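Local coordinates for 70 kDa protein (Xanthomonas sp., PDB 4B2N), which cleaves rubber oxidatively as a processive oxygenase that carries two covalently bound c-type hemes, at residues 525-539 with 563-575. Sequence-based numbering, arbitrary orientation.
Sequences WGVLKPSDRPKLWKR and QKLGWKYTAVACN. With HEC (heme c), chain D.
The guanidinium of Arg539 lies flat on the indole of Trp567, planes 10° apart, with Arg539 CZ 3.4 Å from the centroid of the six-membered ring. A bend at chi3 (-64°) lays the end of the chain along the indole, with CD over the five-membered ring and NH2 over the outer rim. Arg539 NH1 also bonds Ser214, and Trp567 NE1 the carbonyl of Ala513.

A second cation-pi pair forms three residues earlier, at the helical start of 525-539. The extended chain of Lys564 runs over one face of Trp525, bringing NZ 4.2 Å from the centroid of its five-membered ring, while Lys529 CB lies over the opposite face, toward its rim. In the ring plane, Trp525 NE1 donates to Asp532 OD2 at 2.7 Å on the anti side, which probably helps fix the indole's rotation; Trp525 N holds Lys564 O at 3.0 Å.

Beyond Trp567 the chain continues into strand 570-571, which runs antiparallel to strand 536-538. Lys538 and Thr570 form the hydrogen-bonded pair, with Thr570 N to Lys538 O at 2.9 Å. Pro534 CG presses on one face of the Tyr569 ring, 3.7 Å from CE1, and Tyr569 CB meets Trp537 CE3. Leu536 reaches Cys574, which is disulfide-bonded to Cys586.

Helix 524-528 lines a heme pocket through Val527 and Leu528, so the contact joins that wall to a three-stranded antiparallel sheet with 536-538 in the middle. Its cations rest on indole faces, and Asp532 OD2, 4.7 Å from Lys564 NZ, probably adds a longer-range attraction favouring the charged lysine.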
# COMPACT_ATOMS: atom_id res chain seq x y z
N TRP A 525 -16.93 -7.08 -11.61
CA TRP A 525 -18.07 -6.67 -12.47
C TRP A 525 -18.17 -5.13 -12.58
O TRP A 525 -18.29 -4.58 -13.66
CB TRP A 525 -19.35 -7.28 -11.91
CG TRP A 525 -20.53 -6.96 -12.77
CD1 TRP A 525 -21.51 -6.00 -12.54
CD2 TRP A 525 -20.88 -7.59 -14.04
NE1 TRP A 525 -22.42 -6.00 -13.59
CE2 TRP A 525 -22.09 -6.94 -14.51
CE3 TRP A 525 -20.31 -8.59 -14.81
CZ2 TRP A 525 -22.71 -7.30 -15.71
CZ3 TRP A 525 -20.94 -8.95 -16.02
CH2 TRP A 525 -22.11 -8.32 -16.46
N GLY A 526 -18.07 -4.43 -11.45
CA GLY A 526 -18.20 -2.99 -11.40
C GLY A 526 -17.09 -2.24 -12.12
O GLY A 526 -17.33 -1.24 -12.79
N VAL A 527 -15.87 -2.72 -12.00
CA VAL A 527 -14.77 -2.22 -12.78
C VAL A 527 -15.15 -2.37 -14.26
O VAL A 527 -14.89 -1.47 -15.05
CB VAL A 527 -13.50 -3.01 -12.44
CG1 VAL A 527 -12.35 -2.59 -13.36
CG2 VAL A 527 -13.15 -2.80 -10.95
N LEU A 528 -15.74 -3.51 -14.58
CA LEU A 528 -16.04 -3.86 -15.98
C LEU A 528 -17.30 -3.20 -16.50
O LEU A 528 -17.52 -3.11 -17.71
CB LEU A 528 -16.08 -5.39 -16.14
CG LEU A 528 -14.66 -6.01 -16.02
CD1 LEU A 528 -14.77 -7.49 -16.28
CD2 LEU A 528 -13.63 -5.42 -16.96
N LYS A 529 -18.14 -2.74 -15.58
CA LYS A 529 -19.40 -2.13 -15.96
C LYS A 529 -19.71 -0.93 -15.12
O LYS A 529 -20.34 -1.09 -14.04
CB LYS A 529 -20.47 -3.17 -15.84
CG LYS A 529 -21.75 -2.73 -16.48
CD LYS A 529 -22.28 -3.97 -17.13
CE LYS A 529 -23.67 -4.20 -16.73
NZ LYS A 529 -24.54 -3.61 -17.79
N PRO A 530 -19.21 0.26 -15.54
CA PRO A 530 -19.26 1.45 -14.68
C PRO A 530 -20.64 1.71 -14.15
O PRO A 530 -20.78 2.11 -13.01
CB PRO A 530 -18.81 2.56 -15.61
CG PRO A 530 -17.80 1.88 -16.45
CD PRO A 530 -18.41 0.53 -16.74
N SER A 531 -21.67 1.41 -14.95
CA SER A 531 -23.05 1.72 -14.58
C SER A 531 -23.55 0.95 -13.35
O SER A 531 -24.45 1.42 -12.67
CB SER A 531 -23.96 1.52 -15.78
OG SER A 531 -24.02 0.13 -16.06
N ASP A 532 -22.93 -0.20 -13.06
CA ASP A 532 -23.24 -1.03 -11.89
C ASP A 532 -22.42 -0.77 -10.65
O ASP A 532 -22.50 -1.55 -9.70
CB ASP A 532 -23.12 -2.49 -12.24
CG ASP A 532 -24.25 -2.93 -13.20
OD1 ASP A 532 -25.05 -2.03 -13.54
OD2 ASP A 532 -24.35 -4.10 -13.59
N ARG A 533 -21.67 0.32 -10.60
CA ARG A 533 -20.89 0.58 -9.37
C ARG A 533 -21.78 1.33 -8.38
O ARG A 533 -22.31 2.36 -8.70
CB ARG A 533 -19.67 1.45 -9.70
CG ARG A 533 -18.82 0.93 -10.84
CD ARG A 533 -17.53 1.75 -10.97
NE ARG A 533 -16.69 1.26 -12.08
CZ ARG A 533 -15.88 2.03 -12.80
NH1 ARG A 533 -15.76 3.33 -12.52
NH2 ARG A 533 -15.25 1.51 -13.84
N PRO A 534 -21.93 0.87 -7.14
CA PRO A 534 -22.76 1.63 -6.22
C PRO A 534 -21.99 2.76 -5.60
O PRO A 534 -20.82 2.58 -5.23
CB PRO A 534 -23.10 0.60 -5.15
CG PRO A 534 -21.81 -0.23 -5.08
CD PRO A 534 -21.36 -0.35 -6.53
N LYS A 535 -22.63 3.89 -5.41
CA LYS A 535 -21.90 5.04 -4.83
C LYS A 535 -21.62 4.85 -3.36
O LYS A 535 -20.63 5.33 -2.84
CB LYS A 535 -22.71 6.31 -4.94
CG LYS A 535 -22.81 6.77 -6.40
CD LYS A 535 -21.53 7.49 -6.69
CE LYS A 535 -21.61 8.25 -7.99
NZ LYS A 535 -20.22 8.18 -8.47
N LEU A 536 -22.57 4.25 -2.68
CA LEU A 536 -22.34 3.89 -1.26
C LEU A 536 -22.66 2.43 -1.10
O LEU A 536 -23.60 1.89 -1.71
CB LEU A 536 -23.14 4.72 -0.32
CG LEU A 536 -22.89 6.24 -0.38
CD1 LEU A 536 -23.65 6.75 -1.59
CD2 LEU A 536 -23.46 6.90 0.86
N TRP A 537 -21.85 1.73 -0.38
CA TRP A 537 -22.10 0.27 -0.32
C TRP A 537 -21.57 -0.30 0.97
O TRP A 537 -20.57 0.19 1.51
CB TRP A 537 -21.50 -0.38 -1.57
CG TRP A 537 -20.01 -0.16 -1.75
CD1 TRP A 537 -19.37 0.86 -2.46
CD2 TRP A 537 -18.91 -1.01 -1.25
NE1 TRP A 537 -18.00 0.69 -2.43
CE2 TRP A 537 -17.67 -0.39 -1.73
CE3 TRP A 537 -18.84 -2.18 -0.45
CZ2 TRP A 537 -16.41 -0.93 -1.44
CZ3 TRP A 537 -17.56 -2.75 -0.19
CH2 TRP A 537 -16.38 -2.12 -0.65
N LYS A 538 -22.26 -1.30 1.49
CA LYS A 538 -22.05 -1.73 2.84
C LYS A 538 -21.82 -3.23 2.77
O LYS A 538 -22.64 -3.96 2.18
CB LYS A 538 -23.35 -1.40 3.59
CG LYS A 538 -23.51 -2.14 4.86
CD LYS A 538 -24.60 -1.49 5.73
CE LYS A 538 -26.00 -1.97 5.37
NZ LYS A 538 -26.58 -2.51 6.63
N ARG A 539 -20.72 -3.73 3.31
CA ARG A 539 -20.52 -5.17 3.25
C ARG A 539 -21.10 -5.90 4.46
O ARG A 539 -21.56 -5.27 5.38
CB ARG A 539 -19.06 -5.59 2.89
CG ARG A 539 -17.97 -4.63 3.24
CD ARG A 539 -16.59 -5.18 2.94
NE ARG A 539 -16.14 -6.38 3.69
CZ ARG A 539 -14.87 -6.66 3.83
NH1 ARG A 539 -13.99 -5.74 3.38
NH2 ARG A 539 -14.46 -7.73 4.55
N GLN A 563 -19.29 -14.72 -8.08
CA GLN A 563 -19.67 -14.55 -9.48
C GLN A 563 -19.15 -13.27 -10.08
O GLN A 563 -18.53 -13.27 -11.13
CB GLN A 563 -21.16 -14.58 -9.70
CG GLN A 563 -21.80 -15.90 -9.30
CD GLN A 563 -23.28 -15.70 -8.99
OE1 GLN A 563 -23.91 -14.75 -9.49
NE2 GLN A 563 -23.84 -16.57 -8.15
N LYS A 564 -19.44 -12.18 -9.40
CA LYS A 564 -18.98 -10.87 -9.83
C LYS A 564 -17.59 -10.50 -9.31
O LYS A 564 -17.04 -9.44 -9.69
CB LYS A 564 -20.03 -9.84 -9.36
CG LYS A 564 -21.23 -9.89 -10.28
CD LYS A 564 -22.21 -8.78 -9.98
CE LYS A 564 -23.54 -9.07 -10.65
NZ LYS A 564 -24.34 -7.82 -10.66
N LEU A 565 -17.07 -11.33 -8.36
CA LEU A 565 -15.67 -11.31 -7.91
C LEU A 565 -15.45 -10.05 -7.12
O LEU A 565 -14.96 -9.04 -7.64
CB LEU A 565 -14.69 -11.39 -9.10
CG LEU A 565 -13.67 -12.50 -9.15
CD1 LEU A 565 -14.26 -13.86 -8.80
CD2 LEU A 565 -13.06 -12.54 -10.55
N GLY A 566 -15.78 -10.15 -5.83
CA GLY A 566 -15.69 -9.03 -4.90
C GLY A 566 -16.55 -9.24 -3.66
O GLY A 566 -17.06 -10.34 -3.46
N TRP A 567 -16.72 -8.18 -2.83
CA TRP A 567 -17.59 -8.25 -1.63
C TRP A 567 -19.03 -8.28 -2.05
O TRP A 567 -19.42 -7.59 -2.97
CB TRP A 567 -17.30 -7.09 -0.66
CG TRP A 567 -15.89 -7.28 -0.17
CD1 TRP A 567 -14.72 -6.61 -0.59
CD2 TRP A 567 -15.46 -8.32 0.75
NE1 TRP A 567 -13.62 -7.19 0.01
CE2 TRP A 567 -14.01 -8.21 0.85
CE3 TRP A 567 -16.13 -9.34 1.46
CZ2 TRP A 567 -13.26 -9.07 1.68
CZ3 TRP A 567 -15.38 -10.16 2.29
CH2 TRP A 567 -13.95 -10.05 2.39
N LYS A 568 -19.80 -9.09 -1.37
CA LYS A 568 -21.25 -8.90 -1.41
C LYS A 568 -21.50 -7.51 -0.79
O LYS A 568 -20.76 -7.06 0.10
CB LYS A 568 -21.97 -10.01 -0.64
CG LYS A 568 -21.87 -11.34 -1.31
CD LYS A 568 -22.64 -12.42 -0.59
CE LYS A 568 -22.89 -13.63 -1.47
NZ LYS A 568 -23.18 -14.73 -0.51
N TYR A 569 -22.50 -6.79 -1.26
CA TYR A 569 -22.72 -5.49 -0.62
C TYR A 569 -24.21 -5.24 -0.70
O TYR A 569 -24.93 -5.89 -1.51
CB TYR A 569 -21.95 -4.36 -1.33
CG TYR A 569 -22.36 -4.20 -2.77
CD1 TYR A 569 -23.45 -3.38 -3.10
CD2 TYR A 569 -21.67 -4.84 -3.80
CE1 TYR A 569 -23.87 -3.25 -4.38
CE2 TYR A 569 -22.07 -4.70 -5.11
CZ TYR A 569 -23.17 -3.89 -5.37
OH TYR A 569 -23.63 -3.65 -6.59
N THR A 570 -24.62 -4.31 0.12
CA THR A 570 -25.92 -3.71 0.02
C THR A 570 -25.67 -2.27 -0.37
O THR A 570 -24.88 -1.54 0.28
CB THR A 570 -26.64 -3.86 1.38
OG1 THR A 570 -26.81 -5.26 1.56
CG2 THR A 570 -27.99 -3.25 1.36
N ALA A 571 -26.29 -1.86 -1.47
CA ALA A 571 -26.28 -0.41 -1.79
C ALA A 571 -26.99 0.45 -0.70
O ALA A 571 -27.91 -0.03 0.00
CB ALA A 571 -26.88 -0.13 -3.16
N VAL A 572 -26.55 1.70 -0.56
CA VAL A 572 -27.12 2.61 0.41
C VAL A 572 -27.15 3.97 -0.27
O VAL A 572 -26.27 4.31 -1.11
CB VAL A 572 -26.20 2.70 1.63
CG1 VAL A 572 -26.73 3.71 2.62
CG2 VAL A 572 -26.00 1.33 2.31
N ALA A 573 -28.15 4.77 0.09
CA ALA A 573 -28.27 6.11 -0.50
C ALA A 573 -27.57 7.16 0.34
O ALA A 573 -27.59 7.08 1.57
CB ALA A 573 -29.75 6.45 -0.65
N CYS A 574 -26.91 8.15 -0.28
CA CYS A 574 -26.39 9.24 0.57
C CYS A 574 -27.59 10.07 1.05
O CYS A 574 -28.64 10.04 0.41
CB CYS A 574 -25.39 10.11 -0.20
SG CYS A 574 -26.21 10.97 -1.56
N ASN A 575 -27.45 10.82 2.14
CA ASN A 575 -28.53 11.66 2.66
C ASN A 575 -27.90 12.67 3.63
O ASN A 575 -27.20 12.25 4.59
CB ASN A 575 -29.58 10.77 3.35
CG ASN A 575 -30.91 11.50 3.60
OD1 ASN A 575 -30.93 12.66 3.99
ND2 ASN A 575 -32.01 10.78 3.43
FE HEC D . -7.75 -1.66 -15.78
CHA HEC D . -7.52 -0.75 -12.46
CHB HEC D . -9.09 -4.85 -14.90
CHC HEC D . -8.47 -2.39 -19.05
CHD HEC D . -5.55 0.80 -16.64
NA HEC D . -8.10 -2.63 -14.04
C1A HEC D . -8.09 -2.04 -12.75
C2A HEC D . -8.60 -2.96 -11.74
C3A HEC D . -9.05 -4.17 -12.46
C4A HEC D . -8.80 -3.90 -13.86
CMA HEC D . -9.63 -5.41 -11.82
CAA HEC D . -8.57 -2.79 -10.22
CBA HEC D . -7.11 -3.25 -9.89
CGA HEC D . -6.76 -2.93 -8.43
O1A HEC D . -7.60 -2.25 -7.78
O2A HEC D . -5.71 -3.36 -7.83
NB HEC D . -8.66 -3.36 -16.77
C1B HEC D . -9.12 -4.53 -16.32
C2B HEC D . -9.66 -5.44 -17.33
C3B HEC D . -9.48 -4.68 -18.58
C4B HEC D . -8.87 -3.44 -18.12
CMB HEC D . -10.23 -6.82 -17.09
CAB HEC D . -9.88 -5.05 -19.99
CBB HEC D . -11.27 -5.13 -20.18
NC HEC D . -7.04 -1.05 -17.49
C1C HEC D . -7.55 -1.32 -18.79
C2C HEC D . -7.03 -0.47 -19.85
C3C HEC D . -6.17 0.45 -19.14
C4C HEC D . -6.28 0.13 -17.69
CMC HEC D . -7.31 -0.53 -21.34
CAC HEC D . -5.40 1.56 -19.80
CBC HEC D . -5.92 2.48 -20.63
ND HEC D . -6.69 -0.33 -14.77
C1D HEC D . -5.91 0.64 -15.22
C2D HEC D . -5.33 1.56 -14.26
C3D HEC D . -5.92 1.13 -13.01
C4D HEC D . -6.74 -0.00 -13.44
CMD HEC D . -4.38 2.71 -14.49
CAD HEC D . -5.69 1.71 -11.64
CBD HEC D . -6.87 2.66 -11.41
CGD HEC D . -6.84 3.32 -10.05
O1D HEC D . -6.89 4.55 -9.92
O2D HEC D . -6.72 2.55 -9.12
O HOH W 1 -25.55 4.59 -3.66
O HOH W 2 -24.22 -6.26 2.92